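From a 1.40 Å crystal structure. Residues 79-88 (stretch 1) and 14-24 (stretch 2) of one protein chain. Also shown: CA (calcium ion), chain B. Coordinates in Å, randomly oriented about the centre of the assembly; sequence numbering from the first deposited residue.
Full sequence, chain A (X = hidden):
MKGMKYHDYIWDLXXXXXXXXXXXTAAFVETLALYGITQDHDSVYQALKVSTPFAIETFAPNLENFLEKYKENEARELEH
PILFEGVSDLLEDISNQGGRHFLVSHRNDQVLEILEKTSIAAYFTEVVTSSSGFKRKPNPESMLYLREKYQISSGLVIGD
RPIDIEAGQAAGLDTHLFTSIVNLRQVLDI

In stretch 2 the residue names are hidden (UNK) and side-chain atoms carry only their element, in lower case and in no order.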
ATOM      1  N   GLU A  79       7.288  -4.483  12.775  1.00 14.86           N
ATOM      2  CA  GLU A  79       6.625  -5.334  13.768  1.00 15.79           C
ATOM      3  C   GLU A  79       5.265  -4.744  14.147  1.00 15.21           C
ATOM      4  O   GLU A  79       4.371  -5.467  14.593  1.00 15.51           O
ATOM      5  CB  GLU A  79       7.492  -5.504  15.017  1.00 16.19           C
ATOM      6  CG  GLU A  79       8.782  -6.260  14.759  1.00 17.94           C
ATOM      7  CD  GLU A  79       9.736  -6.225  15.941  1.00 18.95           C
ATOM      8  OE1 GLU A  79       9.308  -5.872  17.063  1.00 24.97           O
ATOM      9  OE2 GLU A  79      10.923  -6.550  15.735  1.00 24.20           O
ATOM     10  N   HIS A  80       5.111  -3.432  13.967  1.00 14.59           N
ATOM     11  CA  HIS A  80       3.843  -2.751  14.187  1.00 14.31           C
ATOM     12  C   HIS A  80       3.567  -1.826  13.006  1.00 13.33           C
ATOM     13  O   HIS A  80       3.760  -0.611  13.098  1.00 13.28           O
ATOM     14  CB  HIS A  80       3.886  -1.962  15.493  1.00 15.49           C
ATOM     15  CG  HIS A  80       4.118  -2.817  16.694  1.00 17.34           C
ATOM     16  ND1 HIS A  80       3.105  -3.508  17.326  1.00 21.44           N
ATOM     17  CD2 HIS A  80       5.256  -3.127  17.356  1.00 19.75           C
ATOM     18  CE1 HIS A  80       3.609  -4.188  18.341  1.00 20.93           C
ATOM     19  NE2 HIS A  80       4.912  -3.979  18.378  1.00 21.33           N
ATOM     20  N   PRO A  81       3.100  -2.405  11.887  1.00 12.35           N
ATOM     21  CA  PRO A  81       2.861  -1.572  10.708  1.00 11.76           C
ATOM     22  C   PRO A  81       1.763  -0.543  10.958  1.00 11.38           C
ATOM     23  O   PRO A  81       0.928  -0.726  11.849  1.00 11.68           O
ATOM     24  CB  PRO A  81       2.446  -2.578   9.626  1.00 11.37           C
ATOM     25  CG  PRO A  81       2.755  -3.941  10.169  1.00 11.99           C
ATOM     26  CD  PRO A  81       2.740  -3.815  11.653  1.00 12.70           C
ATOM     27  N   ILE A  82       1.773   0.529  10.181  1.00 10.63           N
ATOM     28  CA  ILE A  82       0.857   1.643  10.354  1.00 10.70           C
ATOM     29  C   ILE A  82      -0.018   1.776   9.113  1.00 10.29           C
ATOM     30  O   ILE A  82       0.491   1.969   8.014  1.00  9.92           O
ATOM     31  CB  ILE A  82       1.654   2.948  10.599  1.00 10.43           C
ATOM     32  CG1 ILE A  82       2.488   2.806  11.877  1.00 11.56           C
ATOM     33  CG2 ILE A  82       0.738   4.159  10.712  1.00 10.79           C
ATOM     34  CD1 ILE A  82       3.470   3.921  12.109  1.00 12.08           C
ATOM     35  N   LEU A  83      -1.332   1.648   9.284  1.00 10.18           N
ATOM     36  CA  LEU A  83      -2.281   1.888   8.193  1.00 10.24           C
ATOM     37  C   LEU A  83      -2.461   3.383   7.988  1.00 10.64           C
ATOM     38  O   LEU A  83      -2.191   4.172   8.898  1.00 11.60           O
ATOM     39  CB  LEU A  83      -3.645   1.270   8.521  1.00 10.06           C
ATOM     40  CG  LEU A  83      -3.680  -0.240   8.725  1.00 10.96           C
ATOM     41  CD1 LEU A  83      -5.084  -0.642   9.162  1.00 11.56           C
ATOM     42  CD2 LEU A  83      -3.257  -0.965   7.453  1.00 11.16           C
ATOM     43  N   PHE A  84      -2.948   3.787   6.818  1.00 11.19           N
ATOM     44  CA  PHE A  84      -3.412   5.164   6.682  1.00 11.98           C
ATOM     45  C   PHE A  84      -4.578   5.399   7.631  1.00 12.68           C
ATOM     46  O   PHE A  84      -5.347   4.476   7.923  1.00 11.98           O
ATOM     47  CB  PHE A  84      -3.778   5.485   5.238  1.00 12.58           C
ATOM     48  CG  PHE A  84      -2.584   5.790   4.387  1.00 12.52           C
ATOM     49  CD1 PHE A  84      -1.971   7.029   4.472  1.00 14.67           C
ATOM     50  CD2 PHE A  84      -2.026   4.834   3.561  1.00 12.47           C
ATOM     51  CE1 PHE A  84      -0.852   7.305   3.715  1.00 14.89           C
ATOM     52  CE2 PHE A  84      -0.912   5.110   2.815  1.00 13.05           C
ATOM     53  CZ  PHE A  84      -0.333   6.343   2.882  1.00 13.57           C
ATOM     54  N   GLU A  85      -4.701   6.624   8.131  1.00 13.45           N
ATOM     55  CA  GLU A  85      -5.742   6.951   9.086  1.00 14.28           C
ATOM     56  C   GLU A  85      -7.106   6.675   8.474  1.00 12.99           C
ATOM     57  O   GLU A  85      -7.368   7.109   7.370  1.00 13.81           O
ATOM     58  CB  GLU A  85      -5.666   8.435   9.470  1.00 15.42           C
ATOM     59  CG  GLU A  85      -6.600   8.830  10.597  1.00 19.02           C
ATOM     60  CD  GLU A  85      -6.270   8.125  11.894  1.00 24.17           C
ATOM     61  OE1 GLU A  85      -5.066   7.991  12.208  1.00 28.79           O
ATOM     62  OE2 GLU A  85      -7.207   7.703  12.603  1.00 29.24           O
ATOM     63  N   GLY A  86      -7.947   5.935   9.189  1.00 12.06           N
ATOM     64  CA  GLY A  86      -9.321   5.710   8.753  1.00 11.05           C
ATOM     65  C   GLY A  86      -9.542   4.492   7.875  1.00 10.06           C
ATOM     66  O   GLY A  86     -10.660   4.234   7.462  1.00  9.71           O
ATOM     67  N   VAL A  87      -8.496   3.722   7.592  1.00  9.30           N
ATOM     68  CA  VAL A  87      -8.647   2.546   6.734  1.00  8.85           C
ATOM     69  C   VAL A  87      -9.659   1.528   7.251  1.00  8.55           C
ATOM     70  O   VAL A  87     -10.554   1.118   6.518  1.00  7.87           O
ATOM     71  CB  VAL A  87      -7.272   1.867   6.479  1.00  8.69           C
ATOM     72  CG1 VAL A  87      -7.422   0.439   5.982  1.00  8.98           C
ATOM     73  CG2 VAL A  87      -6.494   2.689   5.472  1.00  8.68           C
ATOM     74  N   SER A  88      -9.517   1.094   8.498  1.00  9.37           N
ATOM     75  CA  SER A  88     -10.375   0.004   8.968  1.00 10.01           C
ATOM     76  C   SER A  88     -11.855   0.411   8.987  1.00  9.43           C
ATOM     77  O   SER A  88     -12.724  -0.388   8.624  1.00  9.09           O
ATOM     78  CB  SER A  88      -9.890  -0.532  10.318  1.00 11.07           C
ATOM     79  OG  SER A  88      -9.968   0.431  11.324  1.00 16.52           O
ATOM     80  N   UNK A  14       0.702  -1.046  -0.123  1.00  9.84           N
ATOM     81  CA  UNK A  14       1.613   0.056   0.171  1.00 10.14           C
ATOM     82  C   UNK A  14       1.167   1.341  -0.490  1.00  9.62           C
ATOM     83  O   UNK A  14       0.909   1.364  -1.693  1.00 10.15           O
ATOM     84  N   UNK A  15       1.077   2.412   0.288  1.00  9.34           N
ATOM     85  CA  UNK A  15       0.707   3.723  -0.233  1.00  9.20           C
ATOM     86  C   UNK A  15      -0.788   3.980  -0.371  1.00  9.25           C
ATOM     87  O   UNK A  15      -1.193   5.095  -0.715  1.00  9.99           O
ATOM     88  N   UNK A  16      -1.606   2.965  -0.089  1.00  8.93           N
ATOM     89  CA  UNK A  16      -3.060   3.077  -0.205  1.00  9.20           C
ATOM     90  C   UNK A  16      -3.704   2.658   1.119  1.00  9.11           C
ATOM     91  O   UNK A  16      -4.319   3.475   1.795  1.00  9.89           O
ATOM     92  c   UNK A  16      -3.568   2.245  -1.392  1.00  9.41           C
ATOM     93  o   UNK A  16      -3.001   2.773  -2.605  1.00  9.99           O
ATOM     94  c   UNK A  16      -5.062   2.290  -1.489  1.00  8.96           C
ATOM     95  N   UNK A  17      -3.553   1.394   1.504  1.00  8.70           N
ATOM     96  CA  UNK A  17      -4.028   0.942   2.820  1.00  9.24           C
ATOM     97  C   UNK A  17      -2.945   1.055   3.888  1.00  9.16           C
ATOM     98  O   UNK A  17      -3.218   1.453   5.017  1.00  8.79           O
ATOM     99  c   UNK A  17      -5.718  -0.725   1.826  1.00 10.75           C
ATOM    100  c   UNK A  17      -6.924   0.087   2.273  1.00 13.32           C
ATOM    101  c   UNK A  17      -6.035  -2.186   1.821  1.00 12.69           C
ATOM    102  c   UNK A  17      -4.515  -0.497   2.736  1.00  9.73           C
ATOM    103  N   UNK A  18      -1.725   0.685   3.513  1.00  8.83           N
ATOM    104  CA  UNK A  18      -0.583   0.658   4.431  1.00  8.45           C
ATOM    105  C   UNK A  18       0.294   1.879   4.202  1.00  8.59           C
ATOM    106  O   UNK A  18       0.735   2.119   3.078  1.00  8.75           O
ATOM    107  c   UNK A  18       1.460  -0.804   5.087  1.00  9.68           C
ATOM    108  c   UNK A  18       0.235  -0.604   4.193  1.00  9.00           C
ATOM    109  c   UNK A  18       2.365  -1.848   4.472  1.00 10.42           C
ATOM    110  c   UNK A  18       1.031  -1.182   6.490  1.00 10.74           C
ATOM    111  N   UNK A  19       0.531   2.647   5.268  1.00  8.38           N
ATOM    112  CA  UNK A  19       1.434   3.795   5.208  1.00  8.91           C
ATOM    113  C   UNK A  19       2.863   3.290   5.444  1.00  9.13           C
ATOM    114  O   UNK A  19       3.470   3.526   6.493  1.00  9.09           O
ATOM    115  c   UNK A  19       1.009   4.838   6.243  1.00  8.91           C
ATOM    116  o   UNK A  19       1.264   7.142   6.744  1.00 12.14           O
ATOM    117  c   UNK A  19       1.671   6.192   6.037  1.00 10.06           C
ATOM    118  o   UNK A  19       2.578   6.299   5.187  1.00 10.38           O
ATOM    119  N   UNK A  20       3.401   2.582   4.455  1.00  8.96           N
ATOM    120  CA  UNK A  20       4.750   2.046   4.582  1.00  9.02           C
ATOM    121  C   UNK A  20       5.790   3.156   4.673  1.00  9.16           C
ATOM    122  O   UNK A  20       6.838   2.964   5.297  1.00  8.91           O
ATOM    123  c   UNK A  20       5.094   1.101   3.432  1.00  9.18           C
ATOM    124  c   UNK A  20       4.952   1.752   2.087  1.00  9.88           C
ATOM    125  o   UNK A  20       3.840   1.879   1.567  1.00 11.48           O
ATOM    126  n   UNK A  20       6.075   2.169   1.495  1.00 10.90           N
ATOM    127  N   UNK A  21       5.536   4.311   4.069  1.00  8.77           N
ATOM    128  CA  UNK A  21       6.531   5.377   4.154  1.00  9.30           C
ATOM    129  C   UNK A  21       6.623   5.943   5.559  1.00  8.89           C
ATOM    130  O   UNK A  21       7.662   6.485   5.928  1.00  8.53           O
ATOM    131  c   UNK A  21       5.592   5.783   0.752  1.00 13.42           C
ATOM    132  c   UNK A  21       6.597   5.905   1.697  1.00 11.69           C
ATOM    133  c   UNK A  21       8.140   4.956   0.087  1.00 13.89           C
ATOM    134  c   UNK A  21       6.310   6.450   3.079  1.00 10.39           C
ATOM    135  c   UNK A  21       7.878   5.485   1.348  1.00 12.42           C
ATOM    136  c   UNK A  21       5.848   5.261  -0.511  1.00 14.41           C
ATOM    137  o   UNK A  21       7.383   4.338  -2.079  1.00 16.30           O
ATOM    138  c   UNK A  21       7.119   4.848  -0.827  1.00 13.73           C
ATOM    139  N   UNK A  22       5.577   5.796   6.370  1.00  8.86           N
ATOM    140  CA  UNK A  22       5.657   6.273   7.757  1.00  9.05           C
ATOM    141  C   UNK A  22       6.604   5.423   8.600  1.00  9.44           C
ATOM    142  O   UNK A  22       7.441   5.954   9.333  1.00  9.55           O
ATOM    143  o   UNK A  22       4.731   9.018   8.910  1.00 12.66           O
ATOM    144  c   UNK A  22       4.270   6.327   8.412  1.00  9.73           C
ATOM    145  o   UNK A  22       5.285   8.665  11.012  1.00 17.64           O
ATOM    146  c   UNK A  22       4.790   8.295   9.923  1.00 13.82           C
ATOM    147  c   UNK A  22       4.258   6.883   9.832  1.00 10.43           C
ATOM    148  N   UNK A  23       6.473   4.105   8.511  1.00  9.30           N
ATOM    149  CA  UNK A  23       7.365   3.231   9.251  1.00  9.85           C
ATOM    150  C   UNK A  23       8.808   3.359   8.742  1.00  9.72           C
ATOM    151  O   UNK A  23       9.762   3.354   9.526  1.00 10.30           O
ATOM    152  c   UNK A  23       5.823   1.514  10.297  1.00 11.32           C
ATOM    153  c   UNK A  23       6.884   1.760   9.229  1.00 10.03           C
ATOM    154  o   UNK A  23       6.345   1.435   7.950  1.00 10.27           O
ATOM    155  N   UNK A  24       8.979   3.497   7.430  1.00  8.81           N
ATOM    156  CA  UNK A  24      10.308   3.675   6.867  1.00  8.79           C
ATOM    157  C   UNK A  24      10.918   5.006   7.293  1.00  8.90           C
ATOM    158  O   UNK A  24      12.096   5.062   7.644  1.00  8.43           O
ATOM    159  c   UNK A  24      10.247   3.562   5.349  1.00  8.94           C
ATOM    160  o   UNK A  24       9.911   2.236   4.955  1.00  9.83           O
TER
HETATM  161 CA    CA B 191       1.140   1.145  -3.961  1.00 10.95          CA
HETATM  162  O   HOH W   1       3.537   0.820   7.919  1.00 10.68           O
HETATM  163  O   HOH W   2      -0.737   6.870   8.668  1.00 18.53           O
HETATM  164  O   HOH W   3       3.034   2.571  -3.608  1.00 15.04           O
HETATM  165  O   HOH W   4       1.198   0.815  -6.318  1.00 12.12           O
HETATM  166  O   HOH W   5       2.505  -0.714  -3.654  1.00 14.87           O

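Position 14 has no side-chain atoms, and its carbonyl O lies 2.3 Å from the calcium ion. It is Gly 14; a CB here would clash with a side-chain oxygen of position 20. Position 15 is equally bare. Its phi of 84° would jam a CB against the preceding carbonyl, and its C lies 3.4 Å from Phe 84 CE2: Gly 15.

Position 16 has one carbon carrying an oxygen and a carbon, pointing away from stretch 1: the branched pattern of Thr 16. Its backbone instead meets the ring, O lying 3.2 Å from Phe 84 CD2, and that oxygen is buried without a polar partner. Position 17 has four carbons forked at the second, a buried apolar group that suits Leu 17; its CD2 packs 3.8 Å from Val 87 CG1.

Position 18 repeats the four-carbon fork. CB points away, yet the end returns to apolar neighbours, as the length of Leu 18 allows: CD1 lies 3.7 Å from Pro 81 CB and 4.4 Å from Leu 83 CD2.

Position 19 has two carbons, the second carrying two oxygens. CB sits over the Phe 84 ring, 3.8 Å from its centroid. This carboxylate is Asp 19, the N-cap: OD1 accepts a weak bond from N of position 22 at 3.3 Å, while a water joins OD2 to Leu 83 O.

At position 20, two carbons end in one oxygen and one nitrogen, the amide of Asn 20, pointing away from stretch 1. Position 21 has one carbon and a six-carbon ring bearing an oxygen: Tyr 21, whose ring makes no contact with stretch 1.

Position 22 has three carbons, the third carrying two oxygens. This is Glu 22: CG packs 3.8 Å from Ile 82 CD1, while the carboxylate leads away. Position 23 has one carbon bearing an oxygen and a carbon. Thr 23 suits both surroundings, with CG2 3.8 Å from Ile 82 CD1 and OG1 2.9 Å from the O of a water that accepts from Ile 82 N. Position 24, one carbon and one oxygen, is Ser 24, beyond reach of stretch 1.

The contact is built around a single beta bridge pairing Leu 83 with Leu 18. Phe 84 N donates to Leu 17 O at 3.0 Å, and Asp 19 N donates to Ile 82 O at 2.8 Å. These backbone bonds fix the register, while Phe 84 packs against Asp 19 and apolar side chains fill the space around the bridge.

Stretch 2 14-24: GGTLLDNYETS
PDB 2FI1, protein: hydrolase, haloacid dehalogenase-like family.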